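Local coordinates for protein beta-galactosidase (Trichoderma reesei, PDB 3OG2) that probably hydrolyses terminal non-reducing beta-D-galactose residues in beta-D-galactosides, as a glycoside hydrolase of family 35, at residues A[40-50]-A[70-81]. Residues are numbered along the deposited sequence; the frame is centred on the assembly and turned at random.
Sequences VVIFSGEVHPF and FNTVSFYVDWAL
Asn71 sets its amide alongside the backbone of Val41 to Phe43: ND2 donates to Val41 O at 2.8 Å, nearly straight (168°) and in the amide plane, while OD1 accepts from Phe43 N at 3.0 Å. Thr72 OG1 reaches the same OD1 from the opposite face of the amide, so three bonds fix its rotation. A leucine in place of Asn71 would probably leave Val41 O, Phe43 N and Thr72 OG1 without these mates. The Phe43 and Phe70 rings form an offset stack, centroids 4.3 Å apart and planes at 23°, with Phe70 CE1 over the centre of the Phe43 ring. The backbones between are parallel, Ser44, Gly45 and Glu46 beside Thr72, Val73 and Ser74, as the hydrogen bonds Gly45 N to Thr72 O and Ser74 N to Gly45 O show, in a beta-alpha-beta unit of the TIM barrel whose helix 58-66 packs on Val47 and Val73. Glu46 bends at chi2 (87°), so that OE1 accepts a 2.6 Å hydrogen bond from Ser74 OG, which comes from above the carboxylate plane. Glu46 OE2 accepts from His48 NE2 on its anti lone pair and forms a salt bridge with Arg114. Glu46 OE2 also lies 3.8 Å above the Tyr76 ring, offset toward its rim; Tyr76 binds galactose, and its OH is hydrogen-bonded to Asn179. Asp78 CB sits centrally over the Phe50 ring, 3.7 Å from its centroid, with His48 CB over the other face.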
loop_
_atom_site.group_PDB
_atom_site.type_symbol
_atom_site.label_atom_id
_atom_site.label_comp_id
_atom_site.label_asym_id
_atom_site.label_seq_id
_atom_site.Cartn_x
_atom_site.Cartn_y
_atom_site.Cartn_z
ATOM N N VAL A 40 21.689 -11.825 4.557
ATOM C CA VAL A 40 20.877 -11.163 3.525
ATOM C C VAL A 40 20.548 -9.760 3.996
ATOM O O VAL A 40 20.415 -9.511 5.201
ATOM C CB VAL A 40 19.646 -12.011 3.208
ATOM C CG1 VAL A 40 18.779 -12.266 4.463
ATOM C CG2 VAL A 40 18.773 -11.385 2.111
ATOM N N VAL A 41 20.417 -8.830 3.061
ATOM C CA VAL A 41 19.783 -7.553 3.303
ATOM C C VAL A 41 18.309 -7.783 3.010
ATOM O O VAL A 41 17.969 -8.086 1.835
ATOM C CB VAL A 41 20.350 -6.426 2.430
ATOM C CG1 VAL A 41 19.522 -5.134 2.627
ATOM C CG2 VAL A 41 21.807 -6.185 2.716
ATOM N N ILE A 42 17.434 -7.702 4.001
ATOM C CA ILE A 42 15.987 -7.806 3.749
ATOM C C ILE A 42 15.514 -6.449 3.233
ATOM O O ILE A 42 15.628 -5.418 3.918
ATOM C CB ILE A 42 15.247 -8.198 5.030
ATOM C CG1 ILE A 42 15.639 -9.609 5.489
ATOM C CG2 ILE A 42 13.739 -8.015 4.852
ATOM C CD1 ILE A 42 15.228 -10.680 4.478
ATOM N N PHE A 43 15.022 -6.451 2.016
ATOM C CA PHE A 43 14.504 -5.223 1.377
ATOM C C PHE A 43 13.084 -5.610 1.002
ATOM O O PHE A 43 12.886 -6.490 0.155
ATOM C CB PHE A 43 15.371 -4.824 0.189
ATOM C CG PHE A 43 15.325 -3.314 -0.127
ATOM C CD1 PHE A 43 14.400 -2.416 0.399
ATOM C CD2 PHE A 43 16.278 -2.819 -1.015
ATOM C CE1 PHE A 43 14.388 -1.057 0.057
ATOM C CE2 PHE A 43 16.272 -1.459 -1.344
ATOM C CZ PHE A 43 15.350 -0.569 -0.832
ATOM N N SER A 44 12.115 -4.997 1.654
ATOM C CA SER A 44 10.717 -5.417 1.688
ATOM C C SER A 44 9.786 -4.327 1.251
ATOM O O SER A 44 10.110 -3.151 1.468
ATOM C CB SER A 44 10.434 -5.816 3.158
ATOM O OG SER A 44 9.071 -6.231 3.304
ATOM N N GLY A 45 8.659 -4.738 0.707
ATOM C CA GLY A 45 7.628 -3.778 0.338
ATOM C C GLY A 45 6.327 -4.109 1.059
ATOM O O GLY A 45 5.971 -5.294 1.106
ATOM N N GLU A 46 5.572 -3.140 1.481
ATOM C CA GLU A 46 4.311 -3.383 2.151
ATOM C C GLU A 46 3.168 -3.567 1.130
ATOM O O GLU A 46 3.029 -2.732 0.223
ATOM C CB GLU A 46 3.936 -2.177 3.040
ATOM C CG GLU A 46 2.788 -2.503 3.959
ATOM C CD GLU A 46 3.137 -3.137 5.278
ATOM O OE1 GLU A 46 4.341 -3.383 5.593
ATOM O OE2 GLU A 46 2.178 -3.419 6.062
ATOM N N VAL A 47 2.403 -4.638 1.339
ATOM C CA VAL A 47 1.222 -4.996 0.525
ATOM C C VAL A 47 0.152 -5.507 1.475
ATOM O O VAL A 47 0.479 -6.317 2.329
ATOM C CB VAL A 47 1.553 -6.087 -0.498
ATOM C CG1 VAL A 47 0.292 -6.514 -1.275
ATOM C CG2 VAL A 47 2.664 -5.646 -1.449
ATOM N N HIS A 48 -1.080 -5.057 1.313
ATOM C CA HIS A 48 -2.138 -5.494 2.245
ATOM C C HIS A 48 -3.114 -6.351 1.479
ATOM O O HIS A 48 -3.814 -5.855 0.612
ATOM C CB HIS A 48 -2.879 -4.308 2.834
ATOM C CG HIS A 48 -1.960 -3.487 3.715
ATOM N ND1 HIS A 48 -2.263 -2.246 4.139
ATOM C CD2 HIS A 48 -0.748 -3.853 4.232
ATOM C CE1 HIS A 48 -1.226 -1.830 4.897
ATOM N NE2 HIS A 48 -0.299 -2.775 4.963
ATOM N N PRO A 49 -3.153 -7.664 1.730
ATOM C CA PRO A 49 -3.966 -8.565 0.888
ATOM C C PRO A 49 -5.422 -8.151 0.872
ATOM O O PRO A 49 -6.094 -8.307 -0.155
ATOM C CB PRO A 49 -3.760 -9.947 1.506
ATOM C CG PRO A 49 -3.099 -9.742 2.811
ATOM C CD PRO A 49 -2.373 -8.404 2.748
ATOM N N PHE A 50 -5.933 -7.633 1.995
ATOM C CA PHE A 50 -7.350 -7.285 2.015
ATOM C C PHE A 50 -7.694 -6.049 1.214
ATOM O O PHE A 50 -8.894 -5.791 1.032
ATOM C CB PHE A 50 -7.790 -7.129 3.496
ATOM C CG PHE A 50 -6.947 -6.134 4.267
ATOM C CD1 PHE A 50 -7.248 -4.775 4.219
ATOM C CD2 PHE A 50 -5.863 -6.595 5.038
ATOM C CE1 PHE A 50 -6.478 -3.827 4.897
ATOM C CE2 PHE A 50 -5.093 -5.632 5.685
ATOM C CZ PHE A 50 -5.368 -4.275 5.616
ATOM N N PHE A 70 13.680 -6.525 -4.561
ATOM C CA PHE A 70 13.251 -6.850 -3.173
ATOM C C PHE A 70 13.181 -8.367 -2.981
ATOM O O PHE A 70 12.999 -9.098 -3.954
ATOM C CB PHE A 70 11.875 -6.269 -2.942
ATOM C CG PHE A 70 11.873 -4.739 -2.701
ATOM C CD1 PHE A 70 12.935 -3.910 -3.073
ATOM C CD2 PHE A 70 10.746 -4.196 -2.090
ATOM C CE1 PHE A 70 12.835 -2.549 -2.816
ATOM C CE2 PHE A 70 10.649 -2.803 -1.805
ATOM C CZ PHE A 70 11.719 -1.985 -2.194
ATOM N N ASN A 71 13.286 -8.781 -1.701
ATOM C CA ASN A 71 13.181 -10.223 -1.414
ATOM C C ASN A 71 12.015 -10.535 -0.510
ATOM O O ASN A 71 11.734 -11.732 -0.286
ATOM C CB ASN A 71 14.475 -10.786 -0.811
ATOM C CG ASN A 71 15.035 -9.869 0.257
ATOM O OD1 ASN A 71 14.316 -9.246 1.027
ATOM N ND2 ASN A 71 16.366 -9.764 0.249
ATOM N N THR A 72 11.291 -9.507 -0.045
ATOM C CA THR A 72 10.302 -9.676 1.029
ATOM C C THR A 72 9.122 -8.755 0.798
ATOM O O THR A 72 9.256 -7.687 0.196
ATOM C CB THR A 72 10.986 -9.399 2.366
ATOM O OG1 THR A 72 12.114 -10.269 2.552
ATOM C CG2 THR A 72 10.072 -9.578 3.568
ATOM N N VAL A 73 7.990 -9.194 1.295
ATOM C CA VAL A 73 6.795 -8.366 1.412
ATOM C C VAL A 73 6.348 -8.435 2.875
ATOM O O VAL A 73 6.353 -9.503 3.489
ATOM C CB VAL A 73 5.699 -8.851 0.442
ATOM C CG1 VAL A 73 4.295 -8.392 0.843
ATOM C CG2 VAL A 73 6.073 -8.295 -0.954
ATOM N N SER A 74 5.920 -7.268 3.356
ATOM C CA SER A 74 5.305 -7.147 4.672
ATOM C C SER A 74 3.818 -6.913 4.526
ATOM O O SER A 74 3.429 -6.132 3.673
ATOM C CB SER A 74 5.984 -5.943 5.354
ATOM O OG SER A 74 5.348 -5.622 6.587
ATOM N N PHE A 75 3.008 -7.608 5.351
ATOM C CA PHE A 75 1.568 -7.468 5.179
ATOM C C PHE A 75 0.869 -7.410 6.519
ATOM O O PHE A 75 1.264 -8.081 7.474
ATOM C CB PHE A 75 0.988 -8.605 4.355
ATOM C CG PHE A 75 1.024 -9.986 5.007
ATOM C CD1 PHE A 75 2.177 -10.782 5.006
ATOM C CD2 PHE A 75 -0.123 -10.472 5.645
ATOM C CE1 PHE A 75 2.158 -12.053 5.605
ATOM C CE2 PHE A 75 -0.132 -11.746 6.219
ATOM C CZ PHE A 75 1.006 -12.529 6.199
ATOM N N TYR A 76 -0.216 -6.640 6.553
ATOM C CA TYR A 76 -1.147 -6.652 7.669
ATOM C C TYR A 76 -2.244 -7.670 7.388
ATOM O O TYR A 76 -2.554 -7.968 6.209
ATOM C CB TYR A 76 -1.790 -5.272 7.850
ATOM C CG TYR A 76 -0.958 -4.240 8.582
ATOM C CD1 TYR A 76 -0.230 -4.526 9.757
ATOM C CD2 TYR A 76 -1.004 -2.921 8.103
ATOM C CE1 TYR A 76 0.483 -3.495 10.402
ATOM C CE2 TYR A 76 -0.300 -1.917 8.749
ATOM C CZ TYR A 76 0.431 -2.218 9.888
ATOM O OH TYR A 76 1.122 -1.190 10.473
ATOM N N VAL A 77 -2.891 -8.091 8.477
ATOM C CA VAL A 77 -4.197 -8.768 8.406
ATOM C C VAL A 77 -5.183 -7.903 9.162
ATOM O O VAL A 77 -4.819 -7.393 10.251
ATOM C CB VAL A 77 -4.155 -10.177 9.006
ATOM C CG1 VAL A 77 -5.523 -10.832 8.828
ATOM C CG2 VAL A 77 -3.032 -11.007 8.417
ATOM N N ASP A 78 -6.382 -7.686 8.617
ATOM C CA ASP A 78 -7.381 -6.817 9.234
ATOM C C ASP A 78 -8.418 -7.661 9.948
ATOM O O ASP A 78 -9.303 -8.282 9.318
ATOM C CB ASP A 78 -7.999 -5.957 8.114
ATOM C CG ASP A 78 -8.984 -4.960 8.626
ATOM O OD1 ASP A 78 -9.333 -4.903 9.819
ATOM O OD2 ASP A 78 -9.471 -4.125 7.765
ATOM N N TRP A 79 -8.337 -7.669 11.282
ATOM C CA TRP A 79 -9.225 -8.489 12.121
ATOM C C TRP A 79 -10.686 -8.167 11.817
ATOM O O TRP A 79 -11.524 -9.090 11.771
ATOM C CB TRP A 79 -8.839 -8.168 13.585
ATOM C CG TRP A 79 -9.668 -8.795 14.652
ATOM C CD1 TRP A 79 -10.605 -9.827 14.590
ATOM C CD2 TRP A 79 -9.624 -8.401 16.036
ATOM N NE1 TRP A 79 -11.116 -10.067 15.835
ATOM C CE2 TRP A 79 -10.538 -9.210 16.744
ATOM C CE3 TRP A 79 -8.901 -7.441 16.734
ATOM C CZ2 TRP A 79 -10.742 -9.085 18.110
ATOM C CZ3 TRP A 79 -9.090 -7.303 18.087
ATOM C CH2 TRP A 79 -10.012 -8.126 18.760
ATOM N N ALA A 80 -11.030 -6.906 11.633
ATOM C CA ALA A 80 -12.430 -6.490 11.450
ATOM C C ALA A 80 -13.072 -7.208 10.251
ATOM O O ALA A 80 -14.292 -7.362 10.239
ATOM C CB ALA A 80 -12.512 -4.980 11.233
ATOM N N LEU A 81 -12.264 -7.632 9.256
ATOM C CA LEU A 81 -12.855 -8.377 8.109
ATOM C C LEU A 81 -13.017 -9.857 8.376
ATOM O O LEU A 81 -13.812 -10.481 7.657
ATOM C CB LEU A 81 -11.949 -8.160 6.878
ATOM C CG LEU A 81 -11.973 -6.695 6.350
ATOM C CD1 LEU A 81 -10.876 -6.554 5.292
ATOM C CD2 LEU A 81 -13.334 -6.365 5.787
#